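Local atomic coordinates of thyroid hormone-inducible hepatic protein (Mus musculus, PDB entry 3ONT), a protein that helps regulate lipogenesis, especially in the lactating mammary gland, and may modulate it by keeping its partner MID1IP1 from interacting with ACACA. Residues V33-L44 with D53-F62. Residues are numbered along the deposited sequence; the frame is centred on the assembly and turned at random.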
ATOM      1  N   VAL A  33      20.653 -12.360  13.809  1.00 54.04           N
ATOM      2  CA  VAL A  33      20.223 -13.746  13.986  1.00 52.32           C
ATOM      3  C   VAL A  33      21.149 -14.666  13.202  1.00 54.13           C
ATOM      4  O   VAL A  33      20.817 -15.163  12.133  1.00 53.77           O
ATOM      5  CB  VAL A  33      18.716 -13.932  13.627  1.00 50.56           C
ATOM      6  CG1 VAL A  33      18.309 -15.376  13.718  1.00 47.46           C
ATOM      7  CG2 VAL A  33      17.839 -13.081  14.566  1.00 49.19           C
HETATM    8  N   MSE A  34      22.327 -14.894  13.766  1.00 57.59           N
HETATM    9  CA  MSE A  34      23.395 -15.623  13.090  1.00 61.11           C
HETATM   10  C   MSE A  34      23.085 -17.106  12.913  1.00 59.22           C
HETATM   11  O   MSE A  34      23.467 -17.705  11.893  1.00 60.96           O
HETATM   12  CB  MSE A  34      24.680 -15.482  13.892  1.00 66.48           C
HETATM   13  CG  MSE A  34      25.155 -14.048  14.046  1.00 73.94           C
HETATM   14 SE   MSE A  34      26.693 -13.666  12.909  1.00 84.97          SE
HETATM   15  CE  MSE A  34      25.837 -13.766  11.144  1.00 80.31           C
ATOM     16  N   ILE A  35      22.430 -17.698  13.918  1.00 54.81           N
ATOM     17  CA  ILE A  35      22.099 -19.119  13.907  1.00 51.98           C
ATOM     18  C   ILE A  35      20.570 -19.225  14.033  1.00 50.87           C
ATOM     19  O   ILE A  35      20.013 -19.343  15.143  1.00 50.22           O
ATOM     20  CB  ILE A  35      22.853 -19.919  15.038  1.00 51.30           C
ATOM     21  CG1 ILE A  35      24.328 -19.491  15.136  1.00 50.98           C
ATOM     22  CG2 ILE A  35      22.719 -21.440  14.822  1.00 49.54           C
ATOM     23  CD1 ILE A  35      25.082 -20.032  16.336  1.00 49.87           C
ATOM     24  N   PRO A  36      19.879 -19.170  12.886  1.00 50.33           N
ATOM     25  CA  PRO A  36      18.414 -19.063  12.911  1.00 48.19           C
ATOM     26  C   PRO A  36      17.727 -20.307  13.469  1.00 47.51           C
ATOM     27  O   PRO A  36      16.586 -20.221  13.934  1.00 47.65           O
ATOM     28  CB  PRO A  36      18.042 -18.834  11.425  1.00 49.55           C
ATOM     29  CG  PRO A  36      19.312 -18.304  10.780  1.00 50.64           C
ATOM     30  CD  PRO A  36      20.427 -19.048  11.517  1.00 51.47           C
ATOM     31  N   SER A  37      18.405 -21.454  13.443  1.00 47.48           N
ATOM     32  CA  SER A  37      17.807 -22.711  13.953  1.00 46.29           C
ATOM     33  C   SER A  37      17.598 -22.664  15.476  1.00 45.36           C
ATOM     34  O   SER A  37      16.783 -23.400  15.999  1.00 47.09           O
ATOM     35  CB  SER A  37      18.659 -23.910  13.579  1.00 44.65           C
ATOM     36  OG  SER A  37      19.950 -23.714  14.115  1.00 44.07           O
ATOM     37  N   LEU A  38      18.318 -21.786  16.171  1.00 44.87           N
ATOM     38  CA  LEU A  38      18.098 -21.533  17.602  1.00 44.72           C
ATOM     39  C   LEU A  38      16.685 -20.972  17.886  1.00 45.02           C
ATOM     40  O   LEU A  38      16.197 -21.062  19.026  1.00 46.23           O
ATOM     41  CB  LEU A  38      19.172 -20.581  18.167  1.00 43.54           C
ATOM     42  CG  LEU A  38      20.622 -21.084  18.075  1.00 46.61           C
ATOM     43  CD1 LEU A  38      21.548 -20.138  18.814  1.00 47.20           C
ATOM     44  CD2 LEU A  38      20.838 -22.544  18.578  1.00 42.69           C
ATOM     45  N   LEU A  39      16.046 -20.387  16.868  1.00 43.21           N
ATOM     46  CA  LEU A  39      14.676 -19.874  16.998  1.00 42.21           C
ATOM     47  C   LEU A  39      13.624 -20.979  16.927  1.00 42.74           C
ATOM     48  O   LEU A  39      12.484 -20.773  17.347  1.00 44.78           O
ATOM     49  CB  LEU A  39      14.374 -18.817  15.933  1.00 41.62           C
ATOM     50  CG  LEU A  39      15.198 -17.524  15.897  1.00 42.35           C
ATOM     51  CD1 LEU A  39      14.810 -16.614  14.709  1.00 41.39           C
ATOM     52  CD2 LEU A  39      15.063 -16.735  17.205  1.00 42.64           C
ATOM     53  N   ARG A  40      13.973 -22.148  16.404  1.00 42.96           N
ATOM     54  CA  ARG A  40      13.001 -23.260  16.363  1.00 44.21           C
ATOM     55  C   ARG A  40      12.618 -23.575  17.797  1.00 45.80           C
ATOM     56  O   ARG A  40      13.463 -23.481  18.712  1.00 45.37           O
ATOM     57  CB  ARG A  40      13.614 -24.514  15.771  1.00 42.87           C
ATOM     58  CG  ARG A  40      14.104 -24.397  14.379  1.00 42.27           C
ATOM     59  CD  ARG A  40      13.162 -25.060  13.453  1.00 46.01           C
ATOM     60  NE  ARG A  40      13.702 -25.130  12.098  1.00 48.09           N
ATOM     61  CZ  ARG A  40      12.962 -25.295  11.006  1.00 50.86           C
ATOM     62  NH1 ARG A  40      11.646 -25.392  11.098  1.00 53.20           N
ATOM     63  NH2 ARG A  40      13.533 -25.345   9.817  1.00 52.45           N
ATOM     64  N   ASP A  41      11.351 -23.917  17.998  1.00 47.81           N
ATOM     65  CA  ASP A  41      10.851 -24.358  19.307  1.00 51.00           C
ATOM     66  C   ASP A  41      10.739 -23.272  20.370  1.00 52.64           C
ATOM     67  O   ASP A  41      10.579 -23.591  21.549  1.00 54.66           O
ATOM     68  CB  ASP A  41      11.720 -25.487  19.851  1.00 50.56           C
ATOM     69  CG  ASP A  41      11.718 -26.698  18.955  1.00 52.49           C
ATOM     70  OD1 ASP A  41      10.677 -26.909  18.273  1.00 52.58           O
ATOM     71  OD2 ASP A  41      12.748 -27.432  18.948  1.00 50.88           O
ATOM     72  N   VAL A  42      10.878 -22.005  19.976  1.00 53.82           N
ATOM     73  CA  VAL A  42      10.633 -20.883  20.879  1.00 55.39           C
ATOM     74  C   VAL A  42       9.217 -20.486  20.567  1.00 59.62           C
ATOM     75  O   VAL A  42       8.900 -20.160  19.415  1.00 58.00           O
ATOM     76  CB  VAL A  42      11.581 -19.690  20.641  1.00 53.64           C
ATOM     77  CG1 VAL A  42      11.142 -18.481  21.463  1.00 52.30           C
ATOM     78  CG2 VAL A  42      13.019 -20.064  20.973  1.00 50.65           C
ATOM     79  N   GLN A  43       8.361 -20.555  21.590  1.00 65.83           N
ATOM     80  CA  GLN A  43       6.934 -20.311  21.414  1.00 71.56           C
ATOM     81  C   GLN A  43       6.581 -18.864  21.109  1.00 73.32           C
ATOM     82  O   GLN A  43       7.228 -17.928  21.590  1.00 72.54           O
ATOM     83  CB  GLN A  43       6.116 -20.861  22.583  1.00 75.42           C
ATOM     84  CG  GLN A  43       5.830 -22.365  22.457  1.00 80.02           C
ATOM     85  CD  GLN A  43       5.759 -22.874  20.994  1.00 81.18           C
ATOM     86  OE1 GLN A  43       6.242 -23.978  20.701  1.00 80.39           O
ATOM     87  NE2 GLN A  43       5.163 -22.064  20.073  1.00 81.80           N
ATOM     88  N   LEU A  44       5.567 -18.703  20.270  1.00 77.21           N
ATOM     89  CA  LEU A  44       5.077 -17.384  19.882  1.00 80.99           C
ATOM     90  C   LEU A  44       4.298 -16.720  21.021  1.00 86.39           C
ATOM     91  O   LEU A  44       4.453 -15.518  21.260  1.00 86.08           O
ATOM     92  CB  LEU A  44       4.201 -17.502  18.633  1.00 80.67           C
ATOM     93  CG  LEU A  44       4.967 -17.799  17.352  1.00 77.49           C
ATOM     94  CD1 LEU A  44       4.038 -18.243  16.239  1.00 79.02           C
ATOM     95  CD2 LEU A  44       5.719 -16.567  16.961  1.00 75.72           C
ATOM     96  N   ASP A  53       3.733 -29.375  19.888  1.00126.53           N
ATOM     97  CA  ASP A  53       4.878 -29.509  18.975  1.00120.34           C
ATOM     98  C   ASP A  53       4.373 -29.681  17.535  1.00118.88           C
ATOM     99  O   ASP A  53       3.477 -30.495  17.276  1.00122.09           O
ATOM    100  CB  ASP A  53       5.782 -30.694  19.370  1.00119.56           C
ATOM    101  CG  ASP A  53       7.090 -30.735  18.567  1.00116.85           C
ATOM    102  OD1 ASP A  53       7.588 -31.843  18.271  1.00116.70           O
ATOM    103  OD2 ASP A  53       7.623 -29.658  18.229  1.00114.51           O
ATOM    104  N   GLY A  54       4.948 -28.910  16.610  1.00113.12           N
ATOM    105  CA  GLY A  54       4.579 -28.982  15.188  1.00109.61           C
ATOM    106  C   GLY A  54       3.825 -27.761  14.683  1.00105.80           C
ATOM    107  O   GLY A  54       3.726 -27.541  13.469  1.00106.51           O
ATOM    108  N   ALA A  55       3.281 -26.982  15.619  1.00101.17           N
ATOM    109  CA  ALA A  55       2.642 -25.699  15.322  1.00 96.22           C
ATOM    110  C   ALA A  55       3.713 -24.655  14.991  1.00 88.91           C
ATOM    111  O   ALA A  55       4.899 -24.898  15.225  1.00 87.45           O
ATOM    112  CB  ALA A  55       1.793 -25.243  16.513  1.00 97.79           C
ATOM    113  N   PRO A  56       3.308 -23.510  14.411  1.00 84.15           N
ATOM    114  CA  PRO A  56       4.164 -22.339  14.198  1.00 77.99           C
ATOM    115  C   PRO A  56       4.882 -21.810  15.449  1.00 72.91           C
ATOM    116  O   PRO A  56       4.280 -21.701  16.527  1.00 74.02           O
ATOM    117  CB  PRO A  56       3.172 -21.293  13.711  1.00 79.30           C
ATOM    118  CG  PRO A  56       2.184 -22.089  12.939  1.00 83.26           C
ATOM    119  CD  PRO A  56       2.051 -23.403  13.648  1.00 85.97           C
ATOM    120  N   ASP A  57       6.161 -21.477  15.283  1.00 66.19           N
ATOM    121  CA  ASP A  57       6.979 -20.913  16.351  1.00 60.94           C
ATOM    122  C   ASP A  57       7.692 -19.638  15.897  1.00 57.16           C
ATOM    123  O   ASP A  57       7.442 -19.112  14.805  1.00 55.38           O
ATOM    124  CB  ASP A  57       8.006 -21.944  16.827  1.00 60.42           C
ATOM    125  CG  ASP A  57       8.904 -22.484  15.681  1.00 60.93           C
ATOM    126  OD1 ASP A  57       9.498 -23.580  15.854  1.00 61.34           O
ATOM    127  OD2 ASP A  57       9.032 -21.836  14.611  1.00 59.41           O
ATOM    128  N   LEU A  58       8.621 -19.172  16.725  1.00 54.42           N
ATOM    129  CA  LEU A  58       9.410 -17.985  16.431  1.00 51.29           C
ATOM    130  C   LEU A  58      10.175 -18.085  15.113  1.00 51.06           C
ATOM    131  O   LEU A  58      10.316 -17.090  14.408  1.00 52.58           O
ATOM    132  CB  LEU A  58      10.368 -17.692  17.572  1.00 49.85           C
ATOM    133  CG  LEU A  58      10.859 -16.251  17.598  1.00 50.79           C
ATOM    134  CD1 LEU A  58       9.683 -15.263  17.424  1.00 49.90           C
ATOM    135  CD2 LEU A  58      11.633 -15.969  18.884  1.00 49.26           C
ATOM    136  N   TYR A  59      10.672 -19.266  14.758  1.00 49.51           N
ATOM    137  CA  TYR A  59      11.350 -19.388  13.482  1.00 47.30           C
ATOM    138  C   TYR A  59      10.403 -19.159  12.299  1.00 48.20           C
ATOM    139  O   TYR A  59      10.802 -18.552  11.288  1.00 49.86           O
ATOM    140  CB  TYR A  59      12.100 -20.714  13.359  1.00 47.02           C
ATOM    141  CG  TYR A  59      12.715 -20.912  11.994  1.00 46.18           C
ATOM    142  CD1 TYR A  59      13.957 -20.362  11.678  1.00 45.40           C
ATOM    143  CD2 TYR A  59      12.033 -21.622  11.002  1.00 46.80           C
ATOM    144  CE1 TYR A  59      14.507 -20.530  10.423  1.00 46.29           C
ATOM    145  CE2 TYR A  59      12.568 -21.788   9.746  1.00 46.71           C
ATOM    146  CZ  TYR A  59      13.802 -21.247   9.461  1.00 47.53           C
ATOM    147  OH  TYR A  59      14.331 -21.423   8.203  1.00 49.96           O
ATOM    148  N   THR A  60       9.164 -19.628  12.416  1.00 47.77           N
ATOM    149  CA  THR A  60       8.159 -19.432  11.380  1.00 48.62           C
ATOM    150  C   THR A  60       7.874 -17.939  11.227  1.00 50.13           C
ATOM    151  O   THR A  60       7.686 -17.428  10.119  1.00 50.65           O
ATOM    152  CB  THR A  60       6.842 -20.118  11.761  1.00 50.07           C
ATOM    153  OG1 THR A  60       7.121 -21.425  12.276  1.00 50.72           O
ATOM    154  CG2 THR A  60       5.901 -20.231  10.565  1.00 49.37           C
ATOM    155  N   TYR A  61       7.862 -17.244  12.358  1.00 50.40           N
ATOM    156  CA  TYR A  61       7.553 -15.847  12.394  1.00 51.26           C
ATOM    157  C   TYR A  61       8.675 -15.020  11.774  1.00 51.43           C
ATOM    158  O   TYR A  61       8.443 -14.155  10.916  1.00 54.03           O
ATOM    159  CB  TYR A  61       7.335 -15.432  13.834  1.00 53.20           C
ATOM    160  CG  TYR A  61       6.707 -14.090  13.950  1.00 56.07           C
ATOM    161  CD1 TYR A  61       5.384 -13.892  13.573  1.00 57.85           C
ATOM    162  CD2 TYR A  61       7.434 -13.005  14.423  1.00 57.25           C
ATOM    163  CE1 TYR A  61       4.799 -12.650  13.670  1.00 60.07           C
ATOM    164  CE2 TYR A  61       6.853 -11.745  14.517  1.00 59.46           C
ATOM    165  CZ  TYR A  61       5.545 -11.582  14.139  1.00 59.92           C
ATOM    166  OH  TYR A  61       4.971 -10.349  14.235  1.00 63.21           O
ATOM    167  N   PHE A  62       9.885 -15.264  12.241  1.00 49.44           N
ATOM    168  CA  PHE A  62      11.091 -14.740  11.634  1.00 48.07           C
ATOM    169  C   PHE A  62      11.032 -14.918  10.098  1.00 47.55           C
ATOM    170  O   PHE A  62      11.216 -13.971   9.340  1.00 46.94           O
ATOM    171  CB  PHE A  62      12.251 -15.495  12.287  1.00 47.60           C
ATOM    172  CG  PHE A  62      13.577 -15.298  11.649  1.00 47.35           C
ATOM    173  CD1 PHE A  62      14.330 -14.172  11.911  1.00 48.48           C
ATOM    174  CD2 PHE A  62      14.125 -16.304  10.848  1.00 48.96           C
ATOM    175  CE1 PHE A  62      15.609 -14.022  11.348  1.00 50.06           C
ATOM    176  CE2 PHE A  62      15.389 -16.169  10.275  1.00 48.89           C
ATOM    177  CZ  PHE A  62      16.131 -15.024  10.525  1.00 50.08           C
TER
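D57 OD1 accepts from D41 N of the type II beta turn 39-42 at 2.9 Å, met from above the carboxylate plane, and so ties the loop after helix 15-32 to helix 58-73 of this helical-bundle homodimer, whose N-cap is D57. Its CG sits between the backbone N and the carbonyl carbon (chi1 56°), and OD2 accepts from T60 N, the capping bond, and from T60 OG1. With alanine in place of D57, D41 N and T60 N would probably lose these acceptors, leaving the turn and the first helical turn without their shared clamp. L39 is one bump of the loop: its CD1 lies over one face of the F62 ring, 3.6 Å from F62 CG, as a CH-pi contact, while V33 CG1 comes near F62 CE1 and P36 CB near F62 CE2. L58 CD2 fills the notch formed by V42 CG1 and L39 CD2, touching both. L44 lies over the first helical turn, CD1 near P56 O and CD2 against Y61 CB; Y61 OH hydrogen-bonds E112 OE2. V33 also packs on Y144 of the second subunit. R40, bent at chi2, lays its guanidinium off-centre on Y59, planes 26° apart. L58 N donates to V42 O at 2.9 Å.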